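Local coordinates for protein methionine gamma-lyase (Trichomonas vaginalis, PDB 1E5E) that belongs to the Cys/Met metabolism family of pyridoxal-phosphate-dependent enzymes and assembles from four protein chains, at residues L345-H348 and M352-A355. Numbering follows the deposited sequence.
With PPJ (N-(hydroxy{3-hydroxy-2-methyl-5-[(phosphonooxy)methyl]pyridin-4-yl}methyl)norvaline), chain C.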
loop_
_atom_site.group_PDB
_atom_site.type_symbol
_atom_site.label_atom_id
_atom_site.label_comp_id
_atom_site.label_asym_id
_atom_site.label_seq_id
_atom_site.Cartn_x
_atom_site.Cartn_y
_atom_site.Cartn_z
ATOM N N LEU A 345 -8.121 -18.624 15.332
ATOM C CA LEU A 345 -8.455 -19.368 14.113
ATOM C C LEU A 345 -8.573 -20.856 14.453
ATOM O O LEU A 345 -7.756 -21.337 15.250
ATOM C CB LEU A 345 -7.387 -19.175 13.016
ATOM C CG LEU A 345 -7.320 -17.760 12.404
ATOM C CD1 LEU A 345 -6.123 -17.592 11.457
ATOM C CD2 LEU A 345 -8.606 -17.438 11.648
ATOM N N ILE A 346 -9.387 -21.619 13.738
ATOM C CA ILE A 346 -9.533 -23.033 14.021
ATOM C C ILE A 346 -9.756 -23.830 12.749
ATOM O O ILE A 346 -10.493 -23.320 11.905
ATOM C CB ILE A 346 -10.707 -23.267 15.007
ATOM C CG1 ILE A 346 -10.615 -24.659 15.664
ATOM C CG2 ILE A 346 -12.077 -23.051 14.383
ATOM C CD1 ILE A 346 -11.667 -24.800 16.757
ATOM N N GLN A 347 -9.343 -25.089 12.666
ATOM C CA GLN A 347 -9.532 -25.876 11.447
ATOM C C GLN A 347 -9.390 -27.373 11.742
ATOM O O GLN A 347 -9.007 -27.764 12.852
ATOM C CB GLN A 347 -8.514 -25.494 10.367
ATOM C CG GLN A 347 -7.040 -25.687 10.732
ATOM C CD GLN A 347 -6.498 -26.908 9.995
ATOM O OE1 GLN A 347 -7.093 -27.410 9.036
ATOM N NE2 GLN A 347 -5.361 -27.392 10.478
ATOM N N HIS A 348 -9.636 -28.164 10.699
ATOM C CA HIS A 348 -9.678 -29.619 10.861
ATOM C C HIS A 348 -8.603 -30.209 9.970
ATOM O O HIS A 348 -8.812 -30.292 8.756
ATOM C CB HIS A 348 -11.098 -30.075 10.454
ATOM C CG HIS A 348 -11.213 -31.576 10.460
ATOM N ND1 HIS A 348 -11.067 -32.351 9.325
ATOM C CD2 HIS A 348 -11.368 -32.445 11.500
ATOM C CE1 HIS A 348 -11.192 -33.628 9.646
ATOM N NE2 HIS A 348 -11.389 -33.705 10.958
ATOM N N MET A 352 -8.376 -30.546 5.822
ATOM C CA MET A 352 -7.965 -29.208 5.401
ATOM C C MET A 352 -6.471 -29.074 5.228
ATOM O O MET A 352 -5.937 -29.532 4.192
ATOM C CB MET A 352 -8.501 -28.138 6.387
ATOM C CG MET A 352 -10.041 -28.176 6.408
ATOM S SD MET A 352 -10.703 -27.000 7.591
ATOM C CE MET A 352 -12.430 -27.446 7.570
ATOM N N THR A 353 -5.686 -28.609 6.212
ATOM C CA THR A 353 -4.255 -28.433 6.015
ATOM C C THR A 353 -3.491 -29.708 5.682
ATOM O O THR A 353 -2.422 -29.681 5.072
ATOM C CB THR A 353 -3.552 -27.830 7.264
ATOM O OG1 THR A 353 -3.851 -28.626 8.450
ATOM C CG2 THR A 353 -4.002 -26.389 7.447
ATOM N N HIS A 354 -3.977 -30.872 6.125
ATOM C CA HIS A 354 -3.213 -32.105 5.898
ATOM C C HIS A 354 -3.941 -33.093 5.030
ATOM O O HIS A 354 -3.496 -34.242 4.889
ATOM C CB HIS A 354 -2.839 -32.740 7.251
ATOM C CG HIS A 354 -1.753 -31.972 7.957
ATOM N ND1 HIS A 354 -2.006 -30.814 8.653
ATOM C CD2 HIS A 354 -0.420 -32.227 8.088
ATOM C CE1 HIS A 354 -0.862 -30.378 9.180
ATOM N NE2 HIS A 354 0.124 -31.226 8.860
ATOM N N ALA A 355 -4.986 -32.622 4.338
ATOM C CA ALA A 355 -5.723 -33.476 3.419
ATOM C C ALA A 355 -4.826 -33.930 2.266
ATOM O O ALA A 355 -5.076 -35.014 1.720
ATOM C CB ALA A 355 -6.934 -32.792 2.817
HETATM N N1 PPJ C . 5.734 -23.978 7.962
HETATM C C2 PPJ C . 4.744 -24.136 8.866
HETATM C C6 PPJ C . 5.454 -23.648 6.670
HETATM C C2A PPJ C . 4.845 -24.867 10.062
HETATM C C3 PPJ C . 3.454 -23.762 8.437
HETATM O O3 PPJ C . 2.495 -24.053 9.275
HETATM C C4 PPJ C . 3.193 -23.222 7.174
HETATM C C4A PPJ C . 1.845 -22.887 6.846
HETATM C C5 PPJ C . 4.201 -23.211 6.211
HETATM N N PPJ C . 0.772 -23.463 7.419
HETATM C C5A PPJ C . 4.111 -22.535 4.951
HETATM O OP4 PPJ C . 4.173 -21.259 5.148
HETATM P P PPJ C . 3.403 -20.422 4.032
HETATM O OP1 PPJ C . 3.693 -18.899 4.402
HETATM O OP2 PPJ C . 1.883 -20.764 4.097
HETATM O OP3 PPJ C . 3.955 -20.735 2.573
HETATM C CA PPJ C . -0.522 -23.099 7.191
HETATM C CB PPJ C . -1.033 -22.852 5.835
HETATM C C PPJ C . -1.463 -23.831 7.976
HETATM C CG PPJ C . -1.185 -23.935 4.830
HETATM C CD PPJ C . -2.588 -24.316 4.763
HETATM O O PPJ C . -1.010 -24.769 8.727
HETATM O OXT PPJ C . -2.613 -23.312 8.316
#
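Both ends of the Gln347 side-chain amide reach Thr353. NE2 donates to the hydroxyl OG1 of Thr353 at 2.8 Å, with OG1 lying 27° out of the amide plane, and the bond is bent (137° at the hydrogen). The other end of the amide, OE1, takes a weak but nearly straight bond from the backbone N of Thr353 at 3.4 Å. Together the two bonds, one of them weak, probably restrain rotation of the amide. With CG between the backbone N and the carbonyl carbon (chi1 60°) and a bend at chi2, the glutamine chain folds off the end of strand 345-347 and crosses Thr353 at a slant. The hydroxyl is gripped a second time by ND1 of His354, whose NE2 is bonded in turn to the backbone O of Leu110.

Met352 runs past Gln347 in the opposite direction. Its chain is extended beyond CG (chi2 178°), which carries SD back alongside the strand, 3.8 Å from CB of Gln347, where SD accepts a weak hydrogen bond from the backbone N of His348 (3.5 Å). The methyl CE ends near CB of His348, while the imidazole of His348 leads away from the loop, to Ser351 and to the backbone O of Asp369. Phe47 of the second subunit packs on Met352.

The methyl CG2 of Thr353 lies 3.5 Å from OXT of PPJ, and Arg373, on the neighbouring strand 371-375, touches both Gln347 and Thr353 and hydrogen-bonds the same ligand. Gln347 therefore probably acts from the second shell, helping to place Thr353. A type I turn from Met352 to Ala355, closed by the Ala355 N to Met352 O bond, carries Thr353, and the loop leaving strand 345-347 of the smaller, five-stranded sheet thus brings it to the carboxylate end of PPJ, in the ligand pocket of this PLP-dependent enzyme.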